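Local coordinates for uncharacterized protein (Desulfotomaculum acetoxidans, PDB 3U4Y), which is of unknown function but adopts the seven-bladed beta-propeller fold of the lactonase family, at residues A[148-153]-A[168-173]; A[140-145]-A[181-186]. All coordinates share one frame; numbering follows the deposited sequence.

Counting from the N terminus, residues 140-145 come first, on strand 142-147, the second strand of a four-stranded antiparallel blade. The turn that follows, 148-151, opens segment 148-153, which interaction 1 joins to 168-173, closing a short loop that runs through the hairpin of strands 152-158 and 164-172 within that blade. The chain then crosses to the next blade, where 181-186 on strand 178-183 returns to 140-145 in interaction 2. The wider loop of interaction 2 therefore encloses the whole of interaction 1. The two meet at V153, whose CG2 packs on CG of L144. One contact knits the outer part of a blade; the other joins that blade to its successor.

Interaction 1: A[148-153]-A[168-173]; sequences SSANTV and GQEFIS
Two backbone bonds hold V153 and F171 together as an antiparallel hydrogen-bonded pair. V153 N gives to F171 O at 2.7 Å, and F171 N returns the bond to V153 O at 2.8 Å, although the N-H of the second is bent (135° against 162°). Both carbonyls accept in their own plane. Next along comes the non-hydrogen-bonded pair of T152 and I172, whose side chains diverge. S173 N points at N151 O over 3.3 Å, a weak bond just beyond the paired residues. T152 turns its hydroxyl anti to the backbone N (chi1 -168°), which sets OG1 between two acceptors, F171 O at 3.2 Å and E170 OE1 at 3.4 Å; both bonds would be weak, and one proton cannot serve both. E170, extended beyond CG, crosses the T152 side chain at about a right angle, so that its OE1 lies by both T152 branches. Its other oxygen, OE2, forms salt bridges with R147 and R154, which probably favour the ionised carboxylate. This is the outer hairpin of a propeller blade, strand 152-158 against edge strand 164-172, and the turn leading into it carries a G1 beta bulge: N151, with positive phi, and T152 both face R147. N151 OD1 accepts from R177 N, in the connection to the next blade, and S173 OG is hydrogen-bonded to N194 OD1 within that blade. V153 and F171 send their side chains to one face of the sheet, where CG2 of V153 touches CD2 of the F171 ring at 4.1 Å, the two crossing almost perpendicularly. On that face V153 CG1 also approaches S173 CB at 4.1 Å.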
ATOM      1  N   SER A 148      -3.632 -10.660 -11.521  1.00 25.40           N
ATOM      2  CA  SER A 148      -3.787 -11.824 -10.658  1.00 30.35           C
ATOM      3  C   SER A 148      -4.064 -13.114 -11.402  1.00 30.80           C
ATOM      4  O   SER A 148      -3.730 -14.190 -10.924  1.00 31.59           O
ATOM      5  CB  SER A 148      -4.878 -11.580  -9.601  1.00 41.21           C
ATOM      6  OG  SER A 148      -6.018 -10.931 -10.153  1.00 42.75           O
ATOM      7  N   SER A 149      -4.694 -13.014 -12.562  1.00 38.05           N
ATOM      8  CA  SER A 149      -5.029 -14.212 -13.318  1.00 38.06           C
ATOM      9  C   SER A 149      -3.951 -14.586 -14.330  1.00 36.22           C
ATOM     10  O   SER A 149      -3.789 -15.752 -14.655  1.00 43.98           O
ATOM     11  CB  SER A 149      -6.400 -14.077 -13.979  1.00 36.35           C
ATOM     12  OG  SER A 149      -7.406 -14.118 -12.990  1.00 37.26           O
ATOM     13  N   ALA A 150      -3.203 -13.601 -14.810  1.00 33.19           N
ATOM     14  CA  ALA A 150      -2.073 -13.853 -15.702  1.00 26.98           C
ATOM     15  C   ALA A 150      -0.767 -14.137 -14.945  1.00 32.57           C
ATOM     16  O   ALA A 150       0.274 -14.285 -15.557  1.00 36.65           O
ATOM     17  CB  ALA A 150      -1.887 -12.688 -16.657  1.00 12.45           C
ATOM     18  N   ASN A 151      -0.834 -14.214 -13.620  1.00 33.30           N
ATOM     19  CA  ASN A 151       0.339 -14.443 -12.781  1.00 32.44           C
ATOM     20  C   ASN A 151       1.600 -13.722 -13.249  1.00 38.70           C
ATOM     21  O   ASN A 151       2.701 -14.286 -13.268  1.00 36.64           O
ATOM     22  CB  ASN A 151       0.604 -15.927 -12.660  1.00 24.63           C
ATOM     23  CG  ASN A 151      -0.613 -16.675 -12.270  1.00 22.97           C
ATOM     24  OD1 ASN A 151      -0.904 -16.856 -11.089  1.00 32.80           O
ATOM     25  ND2 ASN A 151      -1.360 -17.104 -13.259  1.00 23.80           N
ATOM     26  N   THR A 152       1.415 -12.455 -13.582  1.00 39.23           N
ATOM     27  CA  THR A 152       2.412 -11.651 -14.239  1.00 27.79           C
ATOM     28  C   THR A 152       2.289 -10.266 -13.615  1.00 28.00           C
ATOM     29  O   THR A 152       1.245  -9.947 -13.054  1.00 32.81           O
ATOM     30  CB  THR A 152       2.040 -11.552 -15.706  1.00 22.25           C
ATOM     31  OG1 THR A 152       3.124 -11.006 -16.447  1.00 33.24           O
ATOM     32  CG2 THR A 152       0.844 -10.642 -15.865  1.00 29.00           C
ATOM     33  N   VAL A 153       3.331  -9.442 -13.684  1.00 24.99           N
ATOM     34  CA  VAL A 153       3.157  -8.020 -13.341  1.00 29.48           C
ATOM     35  C   VAL A 153       3.400  -7.146 -14.567  1.00 27.41           C
ATOM     36  O   VAL A 153       4.251  -7.460 -15.396  1.00 20.82           O
ATOM     37  CB  VAL A 153       4.019  -7.526 -12.140  1.00  7.39           C
ATOM     38  CG1 VAL A 153       4.304  -8.653 -11.185  1.00 24.75           C
ATOM     39  CG2 VAL A 153       5.287  -6.940 -12.620  1.00  9.29           C
ATOM     40  N   GLY A 168       2.841  -2.092 -21.734  1.00 20.59           N
ATOM     41  CA  GLY A 168       2.406  -3.425 -22.095  1.00 26.27           C
ATOM     42  C   GLY A 168       3.514  -4.450 -21.978  1.00 39.14           C
ATOM     43  O   GLY A 168       3.546  -5.432 -22.714  1.00 48.61           O
ATOM     44  N   GLN A 169       4.454  -4.199 -21.076  1.00 36.82           N
ATOM     45  CA  GLN A 169       5.472  -5.180 -20.774  1.00 31.94           C
ATOM     46  C   GLN A 169       5.019  -5.867 -19.509  1.00 36.64           C
ATOM     47  O   GLN A 169       4.700  -5.198 -18.528  1.00 46.88           O
ATOM     48  CB  GLN A 169       6.840  -4.518 -20.578  1.00 28.84           C
ATOM     49  CG  GLN A 169       7.403  -3.857 -21.845  1.00 29.84           C
ATOM     50  CD  GLN A 169       8.810  -3.257 -21.682  1.00 32.44           C
ATOM     51  OE1 GLN A 169       9.276  -2.975 -20.570  1.00 32.98           O
ATOM     52  NE2 GLN A 169       9.485  -3.055 -22.809  1.00 33.97           N
ATOM     53  N   GLU A 170       4.947  -7.196 -19.547  1.00 26.82           N
ATOM     54  CA  GLU A 170       4.603  -8.000 -18.374  1.00 19.22           C
ATOM     55  C   GLU A 170       5.734  -8.960 -18.013  1.00 18.32           C
ATOM     56  O   GLU A 170       6.540  -9.314 -18.868  1.00 26.64           O
ATOM     57  CB  GLU A 170       3.315  -8.784 -18.615  1.00 22.79           C
ATOM     58  CG  GLU A 170       2.146  -7.950 -19.089  1.00 34.26           C
ATOM     59  CD  GLU A 170       0.873  -8.762 -19.209  1.00 41.64           C
ATOM     60  OE1 GLU A 170       0.869  -9.919 -18.734  1.00 45.39           O
ATOM     61  OE2 GLU A 170      -0.117  -8.251 -19.782  1.00 37.36           O
ATOM     62  N   PHE A 171       5.777  -9.378 -16.751  1.00 12.92           N
ATOM     63  CA  PHE A 171       6.891 -10.152 -16.206  1.00 18.25           C
ATOM     64  C   PHE A 171       6.388 -11.176 -15.209  1.00 24.40           C
ATOM     65  O   PHE A 171       5.522 -10.864 -14.390  1.00 25.44           O
ATOM     66  CB  PHE A 171       7.875  -9.234 -15.470  1.00 11.94           C
ATOM     67  CG  PHE A 171       8.252  -8.016 -16.239  1.00 24.71           C
ATOM     68  CD1 PHE A 171       9.163  -8.090 -17.266  1.00 39.75           C
ATOM     69  CD2 PHE A 171       7.697  -6.789 -15.932  1.00 29.63           C
ATOM     70  CE1 PHE A 171       9.504  -6.956 -17.978  1.00 48.83           C
ATOM     71  CE2 PHE A 171       8.041  -5.653 -16.642  1.00 30.90           C
ATOM     72  CZ  PHE A 171       8.941  -5.736 -17.660  1.00 40.25           C
ATOM     73  N   ILE A 172       6.950 -12.382 -15.240  1.00 18.27           N
ATOM     74  CA  ILE A 172       6.501 -13.426 -14.323  1.00 25.12           C
ATOM     75  C   ILE A 172       6.587 -12.896 -12.906  1.00 21.52           C
ATOM     76  O   ILE A 172       7.496 -12.126 -12.597  1.00 22.53           O
ATOM     77  CB  ILE A 172       7.352 -14.707 -14.402  1.00 35.43           C
ATOM     78  CG1 ILE A 172       7.523 -15.150 -15.844  1.00 33.81           C
ATOM     79  CG2 ILE A 172       6.673 -15.825 -13.624  1.00 38.83           C
ATOM     80  CD1 ILE A 172       6.219 -15.461 -16.497  1.00 33.45           C
ATOM     81  N   SER A 173       5.663 -13.316 -12.044  1.00 12.38           N
ATOM     82  CA  SER A 173       5.636 -12.840 -10.658  1.00 22.13           C
ATOM     83  C   SER A 173       6.348 -13.788  -9.702  1.00 28.78           C
ATOM     84  O   SER A 173       6.447 -13.521  -8.510  1.00 25.67           O
ATOM     85  CB  SER A 173       4.191 -12.575 -10.177  1.00 27.97           C
ATOM     86  OG  SER A 173       3.430 -13.764  -9.963  1.00 24.24           O
TER

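Interaction 2: A[140-145]-A[181-186]; sequences NGLILI and ITFTPD
The F183 ring points its CZ tip at two leucines of strand 142-145. CD2 of L142 lies at the ring edge, near its plane, 3.9 Å from CZ of F183. CD2 of L144 reaches the same CZ obliquely, at 4.0 Å, so two leucine methyls converge on one ring carbon, and each leucine side chain crosses the phenylalanine at about a right angle. The ring is carried there by a first torsion that sets CG of F183 anti to its carbonyl carbon, while L142 holds CG anti to its backbone N (chi1 163°). A134, S136 and P137 also touch the F183 side chain, and all three belong to the blade of L142 and L144. I181 supplies the second point of contact. Its CG1 stands anti to the carbonyl carbon and the chain runs on extended (chi2 165°), laying CD1 against the L144 carbonyl, next to CA of I145 and 3.9 Å from CB of L144. Strand 142-145 and strand 181-183 run roughly antiparallel, 152° between their directions, but their axes stay 8.1 Å apart and no hydrogen bond joins them. They belong to successive blades of the beta-propeller: the second strand of one sheet packs through its side chains on the first strand of the next. At the start of 140-145 an Asx turn sets the strand off, with OD1 of N140 accepting from L142 N at 3.0 Å; the donor stands above the amide plane, and S136 OG also bonds to that oxygen. The side chains that meet are apolar and buried, so the two blades are held together here by close packing and exclusion of water, while the backbone of L142 to I145 pairs with its own blade.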
ATOM      1  N   ASN A 140      12.251   7.976 -11.404  1.00 46.42           N
ATOM      2  CA  ASN A 140      12.258   7.566 -12.797  1.00 38.58           C
ATOM      3  C   ASN A 140      10.842   7.344 -13.267  1.00 40.87           C
ATOM      4  O   ASN A 140      10.606   7.170 -14.460  1.00 49.67           O
ATOM      5  CB  ASN A 140      13.083   6.299 -13.008  1.00 47.13           C
ATOM      6  CG  ASN A 140      12.479   5.096 -12.327  1.00 59.56           C
ATOM      7  OD1 ASN A 140      11.386   5.173 -11.770  1.00 64.35           O
ATOM      8  ND2 ASN A 140      13.183   3.971 -12.372  1.00 65.98           N
ATOM      9  N   GLY A 141       9.905   7.338 -12.317  1.00 36.73           N
ATOM     10  CA  GLY A 141       8.482   7.312 -12.632  1.00 37.01           C
ATOM     11  C   GLY A 141       7.905   6.007 -13.164  1.00 31.97           C
ATOM     12  O   GLY A 141       6.898   5.991 -13.872  1.00 20.50           O
ATOM     13  N   LEU A 142       8.553   4.905 -12.817  1.00 37.17           N
ATOM     14  CA  LEU A 142       8.069   3.592 -13.176  1.00 31.32           C
ATOM     15  C   LEU A 142       6.944   3.147 -12.254  1.00 39.51           C
ATOM     16  O   LEU A 142       7.005   3.349 -11.039  1.00 40.90           O
ATOM     17  CB  LEU A 142       9.202   2.595 -13.080  1.00 21.98           C
ATOM     18  CG  LEU A 142       8.735   1.146 -13.038  1.00 28.12           C
ATOM     19  CD1 LEU A 142       8.272   0.726 -14.434  1.00 10.78           C
ATOM     20  CD2 LEU A 142       9.850   0.266 -12.491  1.00  9.68           C
ATOM     21  N   ILE A 143       5.938   2.518 -12.853  1.00 36.69           N
ATOM     22  CA  ILE A 143       4.783   1.987 -12.150  1.00 30.92           C
ATOM     23  C   ILE A 143       4.554   0.522 -12.514  1.00 31.47           C
ATOM     24  O   ILE A 143       4.611   0.128 -13.675  1.00 34.47           O
ATOM     25  CB  ILE A 143       3.515   2.716 -12.578  1.00 32.69           C
ATOM     26  CG1 ILE A 143       3.570   4.180 -12.170  1.00 35.21           C
ATOM     27  CG2 ILE A 143       2.293   2.039 -11.984  1.00 34.00           C
ATOM     28  CD1 ILE A 143       2.597   5.034 -12.941  1.00 36.97           C
ATOM     29  N   LEU A 144       4.258  -0.276 -11.510  1.00 22.29           N
ATOM     30  CA  LEU A 144       4.029  -1.681 -11.717  1.00 23.77           C
ATOM     31  C   LEU A 144       2.779  -2.055 -10.982  1.00 29.91           C
ATOM     32  O   LEU A 144       2.536  -1.564  -9.883  1.00 35.28           O
ATOM     33  CB  LEU A 144       5.179  -2.492 -11.122  1.00 28.28           C
ATOM     34  CG  LEU A 144       6.356  -3.044 -11.927  1.00 23.87           C
ATOM     35  CD1 LEU A 144       6.777  -2.143 -13.073  1.00 26.52           C
ATOM     36  CD2 LEU A 144       7.486  -3.251 -10.945  1.00 18.66           C
ATOM     37  N   ILE A 145       2.007  -2.960 -11.577  1.00 29.94           N
ATOM     38  CA  ILE A 145       0.768  -3.443 -10.989  1.00 18.76           C
ATOM     39  C   ILE A 145       0.745  -4.940 -11.142  1.00 19.17           C
ATOM     40  O   ILE A 145       1.382  -5.473 -12.037  1.00 28.51           O
ATOM     41  CB  ILE A 145      -0.451  -2.885 -11.738  1.00 23.79           C
ATOM     42  CG1 ILE A 145      -0.380  -3.306 -13.207  1.00 28.52           C
ATOM     43  CG2 ILE A 145      -0.533  -1.371 -11.597  1.00 11.35           C
ATOM     44  CD1 ILE A 145      -1.678  -3.252 -13.933  1.00 31.79           C
ATOM     45  N   ILE A 181       2.441  -5.371  -4.472  1.00 23.23           N
ATOM     46  CA  ILE A 181       3.826  -5.089  -4.853  1.00 19.71           C
ATOM     47  C   ILE A 181       4.357  -4.024  -3.932  1.00 27.17           C
ATOM     48  O   ILE A 181       3.602  -3.184  -3.460  1.00 41.71           O
ATOM     49  CB  ILE A 181       3.955  -4.475  -6.254  1.00 17.51           C
ATOM     50  CG1 ILE A 181       3.092  -5.170  -7.270  1.00 22.28           C
ATOM     51  CG2 ILE A 181       5.348  -4.559  -6.747  1.00 12.04           C
ATOM     52  CD1 ILE A 181       2.974  -4.337  -8.499  1.00 26.37           C
ATOM     53  N   THR A 182       5.665  -4.041  -3.709  1.00 31.15           N
ATOM     54  CA  THR A 182       6.339  -3.074  -2.847  1.00 30.01           C
ATOM     55  C   THR A 182       7.771  -2.917  -3.345  1.00 35.27           C
ATOM     56  O   THR A 182       8.441  -3.909  -3.620  1.00 32.88           O
ATOM     57  CB  THR A 182       6.373  -3.547  -1.381  1.00 23.78           C
ATOM     58  OG1 THR A 182       5.062  -3.476  -0.805  1.00 34.59           O
ATOM     59  CG2 THR A 182       7.272  -2.674  -0.590  1.00 23.06           C
ATOM     60  N   PHE A 183       8.233  -1.677  -3.494  1.00 36.08           N
ATOM     61  CA  PHE A 183       9.606  -1.435  -3.933  1.00 24.87           C
ATOM     62  C   PHE A 183      10.548  -1.424  -2.747  1.00 31.51           C
ATOM     63  O   PHE A 183      10.127  -1.358  -1.595  1.00 46.10           O
ATOM     64  CB  PHE A 183       9.723  -0.083  -4.623  1.00 16.12           C
ATOM     65  CG  PHE A 183       9.374  -0.096  -6.078  1.00 25.22           C
ATOM     66  CD1 PHE A 183      10.312  -0.452  -7.029  1.00 28.79           C
ATOM     67  CD2 PHE A 183       8.119   0.285  -6.507  1.00 27.73           C
ATOM     68  CE1 PHE A 183       9.998  -0.448  -8.383  1.00 19.69           C
ATOM     69  CE2 PHE A 183       7.807   0.287  -7.852  1.00 20.96           C
ATOM     70  CZ  PHE A 183       8.755  -0.080  -8.791  1.00 14.94           C
ATOM     71  N   THR A 184      11.837  -1.479  -3.031  1.00 32.71           N
ATOM     72  CA  THR A 184      12.822  -1.168  -2.018  1.00 35.80           C
ATOM     73  C   THR A 184      12.975   0.342  -2.017  1.00 27.89           C
ATOM     74  O   THR A 184      12.781   0.984  -3.046  1.00 34.85           O
ATOM     75  CB  THR A 184      14.166  -1.827  -2.332  1.00 39.18           C
ATOM     76  OG1 THR A 184      14.513  -1.578  -3.704  1.00 41.99           O
ATOM     77  CG2 THR A 184      14.077  -3.320  -2.088  1.00 29.38           C
ATOM     78  N   PRO A 185      13.329   0.920  -0.865  1.00 15.47           N
ATOM     79  CA  PRO A 185      13.406   2.368  -0.731  1.00 14.05           C
ATOM     80  C   PRO A 185      14.227   3.037  -1.826  1.00 21.79           C
ATOM     81  O   PRO A 185      14.061   4.236  -2.046  1.00 22.63           O
ATOM     82  CB  PRO A 185      14.069   2.536   0.612  1.00 14.40           C
ATOM     83  CG  PRO A 185      13.699   1.346   1.368  1.00 13.64           C
ATOM     84  CD  PRO A 185      13.697   0.242   0.385  1.00 17.73           C
ATOM     85  N   ASP A 186      15.083   2.274  -2.505  1.00 22.40           N
ATOM     86  CA  ASP A 186      15.975   2.802  -3.550  1.00 21.29           C
ATOM     87  C   ASP A 186      15.492   2.525  -4.969  1.00 26.36           C
ATOM     88  O   ASP A 186      16.112   2.985  -5.930  1.00 32.57           O
ATOM     89  CB  ASP A 186      17.409   2.287  -3.378  1.00 34.13           C
ATOM     90  CG  ASP A 186      17.481   0.787  -3.083  1.00 56.96           C
ATOM     91  OD1 ASP A 186      17.436   0.403  -1.887  1.00 60.36           O
ATOM     92  OD2 ASP A 186      17.603  -0.007  -4.047  1.00 61.89           O
TER